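Local atomic coordinates of cyclin homolog (Herpesvirus saimiri, PDB entry 2F2C), a protein that is a viral D-type cyclin that may contribute to cell transformation and rapid T-cell proliferation during latent infection of host T cells. Residues P21-N26 and L156-N161; G196-G201 and D240-A245; K118-S123 and L130-Q135; D81-K86 and Q95-A100; L32-F37 and T147-A152. All blocks are in the same frame, centred on the assembly; numbering follows the deposited sequence.

Interaction 1. Residues P21-N26 and L156-N161; sequences PRVLNN and LIPLCN
L24 and V23, on adjoining positions of the helix that begins near P21, pack on the ring of P158. The branch carbon CG of L24 lies 4.0 Å from P158 CB, and the CG1 methyl of V23 lies 4.2 Å from P158 CG, so the two side chains reach neighbouring carbons of one proline ring, each at a slant to it. V23 CG1 is turned opposite to the backbone N (chi1 154°), which carries that methyl toward the ring. A third touch is between methyls: L24 CD2 stands 4.3 Å from L159 CD2. No hydrogen bond crosses, and the contact buries 165 Å² in all, so it rests on apolar packing.

Behind these side chains the short axes approach to 9.6 Å with 131° between their N-to-C directions. The backbones come nearest at L24 and P158, whose CA atoms are 5.8 Å apart. L24 and L159 both also touch I227 of helix 218-228, and L159 reaches C199 and L203 of helix 195-208. L156 and I157 meet helix 170-184, while R22 forms a salt bridge to an acidic side chain of the other protein chain; the N-terminal helix 21-31 thus lies on the C-terminal helices, as in other cyclins.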
# COMPACT_ATOMS: atom_id res chain seq x y z
N PRO A 21 -16.40 -0.86 7.90
CA PRO A 21 -16.80 0.51 8.21
C PRO A 21 -15.60 1.36 8.59
O PRO A 21 -15.60 2.55 8.30
CB PRO A 21 -17.75 0.36 9.41
CG PRO A 21 -17.74 -1.08 9.80
CD PRO A 21 -17.22 -1.85 8.63
N ARG A 22 -14.57 0.76 9.18
CA ARG A 22 -13.49 1.59 9.70
C ARG A 22 -12.39 1.99 8.71
O ARG A 22 -11.62 2.91 8.98
CB ARG A 22 -12.95 1.13 11.07
CG ARG A 22 -12.31 -0.20 11.12
CD ARG A 22 -12.38 -0.86 12.47
NE ARG A 22 -11.81 -2.21 12.36
CZ ARG A 22 -10.50 -2.47 12.37
NH1 ARG A 22 -9.63 -1.47 12.52
NH2 ARG A 22 -10.06 -3.70 12.23
N VAL A 23 -12.37 1.33 7.55
CA VAL A 23 -11.54 1.75 6.44
C VAL A 23 -11.96 3.16 6.00
O VAL A 23 -11.11 4.01 5.76
CB VAL A 23 -11.61 0.72 5.25
CG1 VAL A 23 -11.31 1.36 3.86
CG2 VAL A 23 -10.70 -0.50 5.52
N LEU A 24 -13.26 3.41 5.90
CA LEU A 24 -13.77 4.74 5.55
C LEU A 24 -13.33 5.74 6.61
O LEU A 24 -12.95 6.91 6.31
CB LEU A 24 -15.29 4.74 5.52
CG LEU A 24 -16.02 5.56 4.45
CD1 LEU A 24 -17.45 5.83 4.88
CD2 LEU A 24 -15.32 6.86 4.06
N ASN A 25 -13.41 5.28 7.86
CA ASN A 25 -13.08 6.09 9.01
C ASN A 25 -11.64 6.53 8.90
O ASN A 25 -11.35 7.72 9.11
CB ASN A 25 -13.25 5.28 10.30
CG ASN A 25 -14.49 5.66 11.07
OD1 ASN A 25 -14.62 6.80 11.56
ND2 ASN A 25 -15.41 4.70 11.22
N ASN A 26 -10.75 5.59 8.54
CA ASN A 26 -9.32 5.88 8.49
C ASN A 26 -8.95 6.76 7.30
O ASN A 26 -7.97 7.49 7.35
CB ASN A 26 -8.48 4.60 8.48
CG ASN A 26 -8.62 3.81 9.76
OD1 ASN A 26 -8.35 4.30 10.86
ND2 ASN A 26 -9.04 2.55 9.62
N LEU A 156 -13.96 6.03 -3.60
CA LEU A 156 -15.03 5.43 -4.44
C LEU A 156 -15.77 4.23 -3.87
O LEU A 156 -16.99 4.25 -3.71
CB LEU A 156 -14.51 5.08 -5.82
CG LEU A 156 -14.28 6.30 -6.72
CD1 LEU A 156 -13.32 5.91 -7.81
CD2 LEU A 156 -15.58 6.84 -7.29
N ILE A 157 -15.03 3.18 -3.53
CA ILE A 157 -15.68 1.95 -3.15
C ILE A 157 -16.25 2.00 -1.74
O ILE A 157 -17.42 1.61 -1.55
CB ILE A 157 -14.75 0.73 -3.39
CG1 ILE A 157 -14.41 0.62 -4.89
CG2 ILE A 157 -15.40 -0.57 -2.86
CD1 ILE A 157 -15.56 0.09 -5.75
N PRO A 158 -15.46 2.42 -0.74
CA PRO A 158 -16.00 2.66 0.61
C PRO A 158 -17.28 3.51 0.62
O PRO A 158 -18.20 3.23 1.41
CB PRO A 158 -14.86 3.37 1.32
CG PRO A 158 -13.67 2.78 0.72
CD PRO A 158 -14.00 2.61 -0.75
N LEU A 159 -17.37 4.52 -0.24
CA LEU A 159 -18.61 5.31 -0.31
C LEU A 159 -19.76 4.49 -0.87
O LEU A 159 -20.86 4.50 -0.28
CB LEU A 159 -18.44 6.62 -1.11
CG LEU A 159 -17.55 7.68 -0.46
CD1 LEU A 159 -17.55 8.93 -1.29
CD2 LEU A 159 -18.02 7.95 0.96
N CYS A 160 -19.50 3.77 -1.97
CA CYS A 160 -20.48 2.84 -2.56
C CYS A 160 -21.05 1.84 -1.56
O CYS A 160 -22.26 1.63 -1.51
CB CYS A 160 -19.88 2.06 -3.73
SG CYS A 160 -19.58 3.04 -5.20
N ASN A 161 -20.16 1.20 -0.80
CA ASN A 161 -20.56 0.26 0.24
C ASN A 161 -21.40 0.92 1.34
O ASN A 161 -22.44 0.40 1.72
CB ASN A 161 -19.35 -0.42 0.86
CG ASN A 161 -19.73 -1.37 1.97
OD1 ASN A 161 -20.20 -2.48 1.72
ND2 ASN A 161 -19.55 -0.93 3.20

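Interaction 2. Residues G196-G201 and D240-A245; sequences GLICAG and DQVSEA
V242 carries the whole contact from its side, reaching I198 and G201 through one methyl, CG2. The apolar part is the approach of this methyl to the CG2 methyl of I198, at 4.5 Å, a loose touch at the limit of packing distance. I198 itself turns its longer branch elsewhere, so its branch methyl is what V242 finds.

The second kind of contact is side chain against backbone. V242 CG2 lies 3.6 Å from the carbonyl oxygen I198 O and 4.2 Å from G201 CA, and so sits against the helix surface between residues three apart. A chi1 of 165° puts V242 CG1 opposite the backbone N and so places CG2 beside that N, opposite the carbonyl carbon, which brings it to this surface. G201 presents only backbone here, and the CA atoms of G201 and V242 are 5.9 Å apart, a close approach of the two helices.

No hydrogen bond crosses. The polar bonds run inside each helix, among them A200 N to G196 O and G201 N to L197 O, both 2.9 Å, while G201 O accepts from the hydroxyl of T205 one turn on. T205 also touches V242 and S243.

The two segments together bury 111 Å², with all three touching residues buried. A184 of helix 170-184 also touches V242, and I181 of that helix touches I198. Helices 195-208 and 232-247 thus pack, with helix 170-184 against both, within the all-helical cyclin fold of the C-terminal viral-cyclin part.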
# COMPACT_ATOMS: atom_id res chain seq x y z
N GLY A 196 -12.36 13.32 -0.19
CA GLY A 196 -13.65 12.66 -0.01
C GLY A 196 -14.76 13.42 -0.70
O GLY A 196 -15.65 12.82 -1.27
N LEU A 197 -14.70 14.75 -0.66
CA LEU A 197 -15.70 15.55 -1.36
C LEU A 197 -15.58 15.43 -2.89
O LEU A 197 -16.59 15.16 -3.56
CB LEU A 197 -15.66 17.02 -0.92
CG LEU A 197 -16.39 17.31 0.39
CD1 LEU A 197 -16.16 18.75 0.83
CD2 LEU A 197 -17.89 16.97 0.29
N ILE A 198 -14.38 15.63 -3.43
CA ILE A 198 -14.15 15.39 -4.85
C ILE A 198 -14.80 14.07 -5.28
O ILE A 198 -15.57 14.02 -6.25
CB ILE A 198 -12.66 15.35 -5.17
CG1 ILE A 198 -11.96 16.64 -4.75
CG2 ILE A 198 -12.44 15.05 -6.66
CD1 ILE A 198 -10.44 16.47 -4.66
N CYS A 199 -14.51 13.00 -4.52
CA CYS A 199 -15.05 11.67 -4.80
C CYS A 199 -16.55 11.60 -4.74
O CYS A 199 -17.16 11.16 -5.69
CB CYS A 199 -14.50 10.64 -3.82
SG CYS A 199 -15.07 9.00 -4.31
N ALA A 200 -17.15 11.99 -3.62
CA ALA A 200 -18.60 12.16 -3.51
C ALA A 200 -19.20 12.78 -4.77
O ALA A 200 -20.17 12.27 -5.33
CB ALA A 200 -18.95 13.03 -2.27
N GLY A 201 -18.62 13.90 -5.20
CA GLY A 201 -19.09 14.62 -6.36
C GLY A 201 -18.96 13.78 -7.62
O GLY A 201 -19.92 13.67 -8.40
N ASP A 240 -21.79 19.78 -8.45
CA ASP A 240 -21.77 20.71 -9.58
C ASP A 240 -20.36 21.17 -9.98
O ASP A 240 -20.12 21.46 -11.15
CB ASP A 240 -22.68 21.92 -9.31
CG ASP A 240 -24.16 21.52 -9.18
OD1 ASP A 240 -24.47 20.31 -9.07
OD2 ASP A 240 -25.08 22.36 -9.17
N GLN A 241 -19.43 21.22 -9.04
CA GLN A 241 -18.08 21.67 -9.35
C GLN A 241 -17.30 20.63 -10.15
O GLN A 241 -16.62 20.98 -11.13
CB GLN A 241 -17.31 22.03 -8.10
CG GLN A 241 -17.44 23.48 -7.73
CD GLN A 241 -16.87 23.76 -6.37
OE1 GLN A 241 -17.31 23.16 -5.38
NE2 GLN A 241 -15.87 24.65 -6.30
N VAL A 242 -17.41 19.37 -9.73
CA VAL A 242 -16.76 18.27 -10.40
C VAL A 242 -17.32 18.16 -11.83
O VAL A 242 -16.57 18.17 -12.80
CB VAL A 242 -16.95 16.90 -9.65
CG1 VAL A 242 -16.58 15.74 -10.55
CG2 VAL A 242 -16.16 16.86 -8.33
N SER A 243 -18.64 18.07 -11.93
CA SER A 243 -19.32 18.06 -13.21
C SER A 243 -18.84 19.16 -14.18
O SER A 243 -18.58 18.89 -15.35
CB SER A 243 -20.83 18.14 -12.99
OG SER A 243 -21.49 18.19 -14.23
N GLU A 244 -18.69 20.39 -13.68
CA GLU A 244 -18.21 21.49 -14.52
C GLU A 244 -16.74 21.33 -14.88
O GLU A 244 -16.35 21.51 -16.03
CB GLU A 244 -18.44 22.84 -13.84
CG GLU A 244 -19.82 23.01 -13.23
CD GLU A 244 -20.86 23.55 -14.19
OE1 GLU A 244 -20.67 23.39 -15.43
OE2 GLU A 244 -21.86 24.15 -13.71
N ALA A 245 -15.92 20.99 -13.90
CA ALA A 245 -14.50 20.72 -14.14
C ALA A 245 -14.30 19.67 -15.25
O ALA A 245 -13.45 19.84 -16.15
CB ALA A 245 -13.83 20.28 -12.84

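Interaction 3. Residues K118-S123 and L130-Q135; sequences KLTYLS and LELINQ
Where L132 meets L119 and T120 no flat group takes part: the contact is made by methyls alone. The ring of F127, outside both segments, touches T120 and L132, whereas the ring of Y121 is turned away from helix 130-135.

L132 supplies a single atom, CD1, to both partners. It lies 4.0 Å from L119 CD1 and 4.2 Å from T120 CG2, so one leucine methyl is shared between two successive residues. The two CD1 methyls of L119 and L132 meet where their side chains cross at about a right angle, while T120 comes in at a slant. In T120 the hydroxyl stands between the backbone N and the carbonyl carbon (chi1 48°), and CG2 is thereby placed opposite the carbonyl carbon, on the side of L132. The hydroxyl is taken up by V116 O, with which OG1 forms a hydrogen bond, so only the methyl branch faces the other helix. No hydrogen bond crosses, the nearest CA atoms, of T120 and L132, are 7.6 Å apart, and 106 Å² is buried.

The weakly bonded helical end at 118-119 leads into a turn, and helix 129-142 follows. Helix 94-109 touches both, with L103 against L119 and A100 against L132; L62 of helix 49-65 also packs on L119, and Q135 NE2 makes a weak hydrogen bond to Y83 OH.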
# COMPACT_ATOMS: atom_id res chain seq x y z
N LYS A 118 11.00 6.90 -21.80
CA LYS A 118 9.67 6.91 -22.37
C LYS A 118 9.02 8.25 -22.09
O LYS A 118 8.19 8.70 -22.85
CB LYS A 118 8.84 5.80 -21.74
CG LYS A 118 7.66 5.33 -22.56
CD LYS A 118 6.98 4.12 -21.90
CE LYS A 118 7.70 2.81 -22.21
NZ LYS A 118 6.78 1.66 -22.04
N LEU A 119 9.40 8.89 -20.98
CA LEU A 119 8.91 10.23 -20.66
C LEU A 119 9.83 11.27 -21.31
O LEU A 119 9.39 12.37 -21.67
CB LEU A 119 8.88 10.44 -19.15
CG LEU A 119 7.89 9.63 -18.32
CD1 LEU A 119 8.41 9.53 -16.90
CD2 LEU A 119 6.49 10.22 -18.34
N THR A 120 11.10 10.91 -21.43
CA THR A 120 12.10 11.75 -22.08
C THR A 120 11.76 11.89 -23.56
O THR A 120 11.23 12.92 -23.97
CB THR A 120 13.53 11.15 -21.88
OG1 THR A 120 13.53 9.75 -22.19
CG2 THR A 120 13.95 11.18 -20.40
N TYR A 121 12.06 10.85 -24.33
CA TYR A 121 11.75 10.77 -25.75
C TYR A 121 10.37 11.35 -26.09
O TYR A 121 10.16 11.94 -27.15
CB TYR A 121 11.86 9.30 -26.18
CG TYR A 121 11.59 9.01 -27.63
CD1 TYR A 121 12.57 9.22 -28.60
CD2 TYR A 121 10.36 8.49 -28.04
CE1 TYR A 121 12.33 8.95 -29.93
CE2 TYR A 121 10.10 8.21 -29.37
CZ TYR A 121 11.09 8.44 -30.31
OH TYR A 121 10.85 8.17 -31.64
N LEU A 122 9.43 11.19 -25.16
CA LEU A 122 8.12 11.81 -25.23
C LEU A 122 8.04 13.06 -24.32
O LEU A 122 7.26 13.09 -23.36
CB LEU A 122 7.05 10.80 -24.78
CG LEU A 122 6.67 9.59 -25.62
CD1 LEU A 122 7.85 8.74 -26.07
CD2 LEU A 122 5.70 8.75 -24.81
N SER A 123 8.88 14.06 -24.59
CA SER A 123 8.82 15.37 -23.92
C SER A 123 10.00 16.26 -24.30
O SER A 123 9.85 17.19 -25.10
CB SER A 123 8.71 15.24 -22.41
N LEU A 130 19.45 11.60 -17.16
CA LEU A 130 20.10 12.04 -15.93
C LEU A 130 19.34 13.24 -15.35
O LEU A 130 19.13 13.33 -14.13
CB LEU A 130 21.58 12.34 -16.19
CG LEU A 130 22.44 13.19 -15.24
CD1 LEU A 130 23.81 12.54 -14.99
CD2 LEU A 130 22.60 14.62 -15.79
N GLU A 131 18.90 14.14 -16.23
CA GLU A 131 18.13 15.31 -15.82
C GLU A 131 16.75 14.94 -15.27
O GLU A 131 16.25 15.62 -14.38
CB GLU A 131 17.98 16.28 -16.99
CG GLU A 131 19.31 16.80 -17.50
CD GLU A 131 19.16 17.98 -18.44
OE1 GLU A 131 20.20 18.42 -19.00
OE2 GLU A 131 18.02 18.48 -18.61
N LEU A 132 16.15 13.89 -15.80
CA LEU A 132 14.91 13.37 -15.25
C LEU A 132 15.22 12.72 -13.90
O LEU A 132 14.55 12.99 -12.90
CB LEU A 132 14.25 12.36 -16.20
CG LEU A 132 12.72 12.29 -16.39
CD1 LEU A 132 12.22 10.86 -16.61
CD2 LEU A 132 11.93 12.94 -15.24
N ILE A 133 16.25 11.87 -13.87
CA ILE A 133 16.64 11.15 -12.66
C ILE A 133 16.99 12.11 -11.51
O ILE A 133 16.53 11.92 -10.39
CB ILE A 133 17.80 10.18 -12.97
CG1 ILE A 133 17.30 9.07 -13.89
CG2 ILE A 133 18.40 9.60 -11.69
CD1 ILE A 133 18.38 8.49 -14.83
N ASN A 134 17.77 13.15 -11.80
CA ASN A 134 18.07 14.15 -10.79
C ASN A 134 16.82 14.87 -10.28
O ASN A 134 16.73 15.23 -9.11
CB ASN A 134 19.12 15.14 -11.29
CG ASN A 134 20.53 14.59 -11.17
OD1 ASN A 134 21.19 14.29 -12.16
ND2 ASN A 134 21.00 14.44 -9.93
N GLN A 135 15.84 15.04 -11.16
CA GLN A 135 14.57 15.68 -10.80
C GLN A 135 13.71 14.77 -9.94
O GLN A 135 12.98 15.25 -9.06
CB GLN A 135 13.81 16.12 -12.06
CG GLN A 135 12.55 16.93 -11.80
CD GLN A 135 12.82 18.16 -10.98
OE1 GLN A 135 13.27 19.18 -11.52
NE2 GLN A 135 12.56 18.08 -9.68

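Interaction 4. Residues D81-K86 and Q95-A100; sequences DRYLCK and QKIGAA
I97 is the residue of helix 95-100 that meets Y83 and L84, and the residue preceding it, K96, points elsewhere. K96 sends its NZ to E131 O of helix 129-142, a hydrogen bond on another side of the helix from the I97 contact.

I97 itself touches with two different branches. Its CG2 methyl stands 3.9 Å from both CD2 and CE2 of the Y83 ring, so it is about equally near these two atoms, approaching the ring obliquely. The other branch ends in CD1, 4.2 Å from L84 CD2, a methyl-to-methyl touch. The split follows from the first torsion: with chi1 at -65°, CG2 is opposite the backbone N while CG1 is opposite the carbonyl carbon, so the two branches diverge toward successive residues. The Y83 ring is carried out by a chi1 of 176°, and its side chain crosses that of I97 at about a right angle.

Both segments belong to the all-helical N-terminal cyclin box: helix 72-83 ends at this point, L84 being the first residue to leave helical angles, and helix 94-109 returns after a loop. Their nearest CA atoms, those of Y83 and I97, are 9.0 Å apart, so side chains alone span the gap; no hydrogen bond crosses, and 117 Å² is buried. I97 also touches L80, one turn before L84 on the first helix.

Further along, A99 N bonds back to Q95 O at 2.8 Å and A100 N to K96 O at 3.1 Å, helical bonds that span I97. A100 and Y83 both touch I139 of helix 129-142.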
# COMPACT_ATOMS: atom_id res chain seq x y z
N ASP A 81 1.72 19.22 -6.48
CA ASP A 81 1.36 20.35 -5.60
C ASP A 81 2.23 20.42 -4.35
O ASP A 81 2.88 21.44 -4.09
CB ASP A 81 -0.12 20.33 -5.23
CG ASP A 81 -1.02 20.52 -6.44
OD1 ASP A 81 -0.59 21.20 -7.41
OD2 ASP A 81 -2.18 20.02 -6.51
N ARG A 82 2.25 19.33 -3.57
CA ARG A 82 3.11 19.24 -2.40
C ARG A 82 4.51 19.71 -2.71
O ARG A 82 5.04 20.56 -2.01
CB ARG A 82 3.15 17.81 -1.86
CG ARG A 82 2.01 17.44 -0.94
CD ARG A 82 2.09 16.02 -0.40
NE ARG A 82 1.59 15.05 -1.36
CZ ARG A 82 1.87 13.75 -1.34
NH1 ARG A 82 2.68 13.24 -0.40
NH2 ARG A 82 1.34 12.94 -2.26
N TYR A 83 5.11 19.15 -3.76
CA TYR A 83 6.46 19.52 -4.19
C TYR A 83 6.58 21.01 -4.48
O TYR A 83 7.61 21.62 -4.17
CB TYR A 83 6.90 18.73 -5.43
CG TYR A 83 8.25 19.17 -5.95
CD1 TYR A 83 9.42 18.83 -5.26
CD2 TYR A 83 8.37 19.96 -7.09
CE1 TYR A 83 10.69 19.26 -5.71
CE2 TYR A 83 9.63 20.40 -7.56
CZ TYR A 83 10.78 20.04 -6.86
OH TYR A 83 12.02 20.44 -7.30
N LEU A 84 5.55 21.59 -5.06
CA LEU A 84 5.61 23.00 -5.44
C LEU A 84 5.12 23.94 -4.34
O LEU A 84 4.86 25.12 -4.61
CB LEU A 84 4.89 23.27 -6.77
CG LEU A 84 5.57 22.79 -8.05
CD1 LEU A 84 4.66 23.06 -9.20
CD2 LEU A 84 6.91 23.46 -8.29
N CYS A 85 4.99 23.42 -3.11
CA CYS A 85 4.90 24.25 -1.90
C CYS A 85 6.28 24.43 -1.29
O CYS A 85 6.47 25.26 -0.42
CB CYS A 85 4.00 23.63 -0.84
SG CYS A 85 2.34 23.17 -1.37
N LYS A 86 7.24 23.64 -1.77
CA LYS A 86 8.55 23.58 -1.14
C LYS A 86 9.69 24.14 -1.99
O LYS A 86 10.45 24.99 -1.52
CB LYS A 86 8.84 22.17 -0.62
CG LYS A 86 7.99 21.81 0.61
CD LYS A 86 8.41 20.48 1.25
CE LYS A 86 7.64 20.21 2.54
NZ LYS A 86 7.86 21.24 3.61
N GLN A 95 7.67 21.21 -17.22
CA GLN A 95 7.41 19.93 -17.84
C GLN A 95 8.25 18.81 -17.22
O GLN A 95 7.76 17.71 -16.99
CB GLN A 95 7.64 20.01 -19.35
CG GLN A 95 7.09 18.82 -20.11
CD GLN A 95 6.97 19.04 -21.60
OE1 GLN A 95 6.24 18.30 -22.27
NE2 GLN A 95 7.67 20.04 -22.13
N LYS A 96 9.52 19.11 -16.94
CA LYS A 96 10.42 18.17 -16.29
C LYS A 96 9.87 17.77 -14.92
O LYS A 96 9.92 16.61 -14.53
CB LYS A 96 11.80 18.78 -16.14
CG LYS A 96 12.91 17.80 -15.81
CD LYS A 96 14.25 18.32 -16.30
CE LYS A 96 14.84 19.39 -15.39
NZ LYS A 96 15.65 18.78 -14.30
N ILE A 97 9.33 18.75 -14.21
CA ILE A 97 8.80 18.48 -12.87
C ILE A 97 7.64 17.51 -12.96
O ILE A 97 7.65 16.47 -12.30
CB ILE A 97 8.38 19.80 -12.16
CG1 ILE A 97 9.61 20.69 -11.92
CG2 ILE A 97 7.67 19.49 -10.85
CD1 ILE A 97 9.32 22.12 -11.46
N GLY A 98 6.67 17.85 -13.81
CA GLY A 98 5.46 17.07 -13.96
C GLY A 98 5.75 15.69 -14.51
O GLY A 98 5.04 14.73 -14.21
N ALA A 99 6.79 15.61 -15.33
CA ALA A 99 7.24 14.34 -15.86
C ALA A 99 7.72 13.46 -14.73
O ALA A 99 7.38 12.29 -14.69
CB ALA A 99 8.35 14.53 -16.89
N ALA A 100 8.48 14.01 -13.79
CA ALA A 100 9.04 13.21 -12.70
C ALA A 100 8.02 12.87 -11.61
O ALA A 100 8.25 11.95 -10.82
CB ALA A 100 10.25 13.87 -12.12

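Interaction 5. Residues L32-F37 and T147-A152; sequences LLLPKF and TEAVLA
L34 and A149 make a small apolar touch between two loops, one after helix 21-31 and the other leading from helix 129-142 to helix 156-162. The L34 CD1 methyl lies 3.8 Å from A149 CB, and the same methyl is 4.2 Å from V150 O, so one leucine branch covers a methyl and the neighbouring backbone. L34 has its CG between the backbone N and the carbonyl carbon (chi1 65°), the crowded position, and from there CD1 extends across to the other loop. Only 80 Å² is buried, no hydrogen bond crosses, and the nearest CA atoms, of L34 and A149, are 7.4 Å apart.

In the cyclin fold the loop containing 147-152 joins the two helical halves of the molecule, and this contact lays the chain that follows the N-terminal helix against that connection. The connecting loop is extended around A149. Other neighbours touch it too: A149 meets S78 and R82 of helix 72-83, and V150 packs on F155 and on P195. E148 OE1 makes a salt bridge to R109 NH2 and also a weak hydrogen bond with A149 N, 3.3 Å long with an N-H...O angle of 148°. T147 and E148 meet apolar side chains of the other protein chain, and L33 a polar one.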
# COMPACT_ATOMS: atom_id res chain seq x y z
N LEU A 32 -7.08 14.15 7.06
CA LEU A 32 -6.72 15.32 7.90
C LEU A 32 -5.22 15.54 8.05
O LEU A 32 -4.79 16.42 8.79
CB LEU A 32 -7.37 15.27 9.30
CG LEU A 32 -8.88 15.02 9.50
CD1 LEU A 32 -9.20 15.00 10.98
CD2 LEU A 32 -9.74 16.02 8.77
N LEU A 33 -4.41 14.74 7.35
CA LEU A 33 -2.96 14.87 7.44
C LEU A 33 -2.42 15.90 6.45
O LEU A 33 -1.78 16.86 6.86
CB LEU A 33 -2.24 13.53 7.26
CG LEU A 33 -2.29 12.45 8.35
CD1 LEU A 33 -1.87 11.10 7.75
CD2 LEU A 33 -1.41 12.79 9.56
N LEU A 34 -2.67 15.73 5.15
CA LEU A 34 -2.10 16.65 4.15
C LEU A 34 -2.49 18.14 4.37
O LEU A 34 -3.36 18.44 5.20
CB LEU A 34 -2.30 16.12 2.71
CG LEU A 34 -3.59 15.89 1.90
CD1 LEU A 34 -3.43 14.64 1.06
CD2 LEU A 34 -4.87 15.80 2.72
N PRO A 35 -1.84 19.08 3.66
CA PRO A 35 -1.83 20.49 4.10
C PRO A 35 -3.13 21.22 3.76
O PRO A 35 -3.80 20.87 2.79
CB PRO A 35 -0.68 21.09 3.29
CG PRO A 35 -0.72 20.32 1.97
CD PRO A 35 -1.15 18.91 2.36
N LYS A 36 -3.48 22.23 4.54
CA LYS A 36 -4.65 23.05 4.21
C LYS A 36 -4.36 24.09 3.10
O LYS A 36 -3.83 25.19 3.37
CB LYS A 36 -5.27 23.67 5.48
CG LYS A 36 -4.25 24.20 6.49
CD LYS A 36 -4.90 24.59 7.81
CE LYS A 36 -3.93 25.35 8.70
NZ LYS A 36 -4.48 25.55 10.05
N PHE A 37 -4.68 23.73 1.85
CA PHE A 37 -4.48 24.59 0.68
C PHE A 37 -5.50 25.75 0.67
O PHE A 37 -6.66 25.57 0.25
CB PHE A 37 -4.65 23.79 -0.63
CG PHE A 37 -3.42 23.05 -1.10
CD1 PHE A 37 -2.28 23.74 -1.51
CD2 PHE A 37 -3.43 21.65 -1.20
CE1 PHE A 37 -1.15 23.04 -1.97
CE2 PHE A 37 -2.30 20.93 -1.66
CZ PHE A 37 -1.16 21.64 -2.04
N THR A 147 5.57 10.39 0.06
CA THR A 147 5.00 10.51 -1.29
C THR A 147 3.53 10.13 -1.42
O THR A 147 2.80 10.72 -2.21
CB THR A 147 5.79 9.64 -2.26
OG1 THR A 147 5.83 8.30 -1.75
CG2 THR A 147 7.25 10.05 -2.28
N GLU A 148 3.13 9.10 -0.69
CA GLU A 148 1.74 8.64 -0.62
C GLU A 148 0.78 9.73 -0.07
O GLU A 148 1.24 10.77 0.46
CB GLU A 148 1.70 7.37 0.24
CG GLU A 148 0.58 6.40 -0.04
CD GLU A 148 0.39 6.09 -1.52
OE1 GLU A 148 -0.37 6.84 -2.22
OE2 GLU A 148 0.98 5.08 -1.99
N ALA A 149 -0.53 9.50 -0.21
CA ALA A 149 -1.59 10.46 0.20
C ALA A 149 -2.99 9.89 0.00
O ALA A 149 -3.20 9.01 -0.82
CB ALA A 149 -1.48 11.77 -0.59
N VAL A 150 -3.97 10.39 0.74
CA VAL A 150 -5.34 9.99 0.43
C VAL A 150 -5.76 10.61 -0.93
O VAL A 150 -5.69 11.82 -1.11
CB VAL A 150 -6.32 10.38 1.53
CG1 VAL A 150 -7.75 10.18 1.04
CG2 VAL A 150 -6.09 9.55 2.76
N LEU A 151 -6.15 9.76 -1.88
CA LEU A 151 -6.54 10.21 -3.21
C LEU A 151 -8.04 10.22 -3.33
O LEU A 151 -8.70 9.28 -2.88
CB LEU A 151 -6.01 9.26 -4.27
CG LEU A 151 -4.52 9.04 -4.23
CD1 LEU A 151 -4.11 8.10 -5.35
CD2 LEU A 151 -3.88 10.40 -4.39
N ALA A 152 -8.58 11.25 -3.99
CA ALA A 152 -10.02 11.32 -4.20
C ALA A 152 -10.48 9.92 -4.55
O ALA A 152 -11.54 9.45 -4.15
CB ALA A 152 -10.35 12.28 -5.32

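The five contacts run across the molecule, interactions 3 and 4 on one side of its centre and 1 and 2 on the other; the centres of 1 and 3 are 37 Å apart. Interactions 1 and 2 touch, L159 CD1 lying 3.9 Å from A200 N, and interaction 5 joins 2 through A152 CB, 3.7 Å from I198 CG2. Interaction 5 also meets interaction 4, where R82 NH2 probably donates to T147 O at 2.7 Å. Interactions 3 and 4, with centres 13 Å apart, touch: L119 CD1 stands 3.7 Å from A99 O. Interactions 1, 3 and 5 have residues reached by the other protein chain.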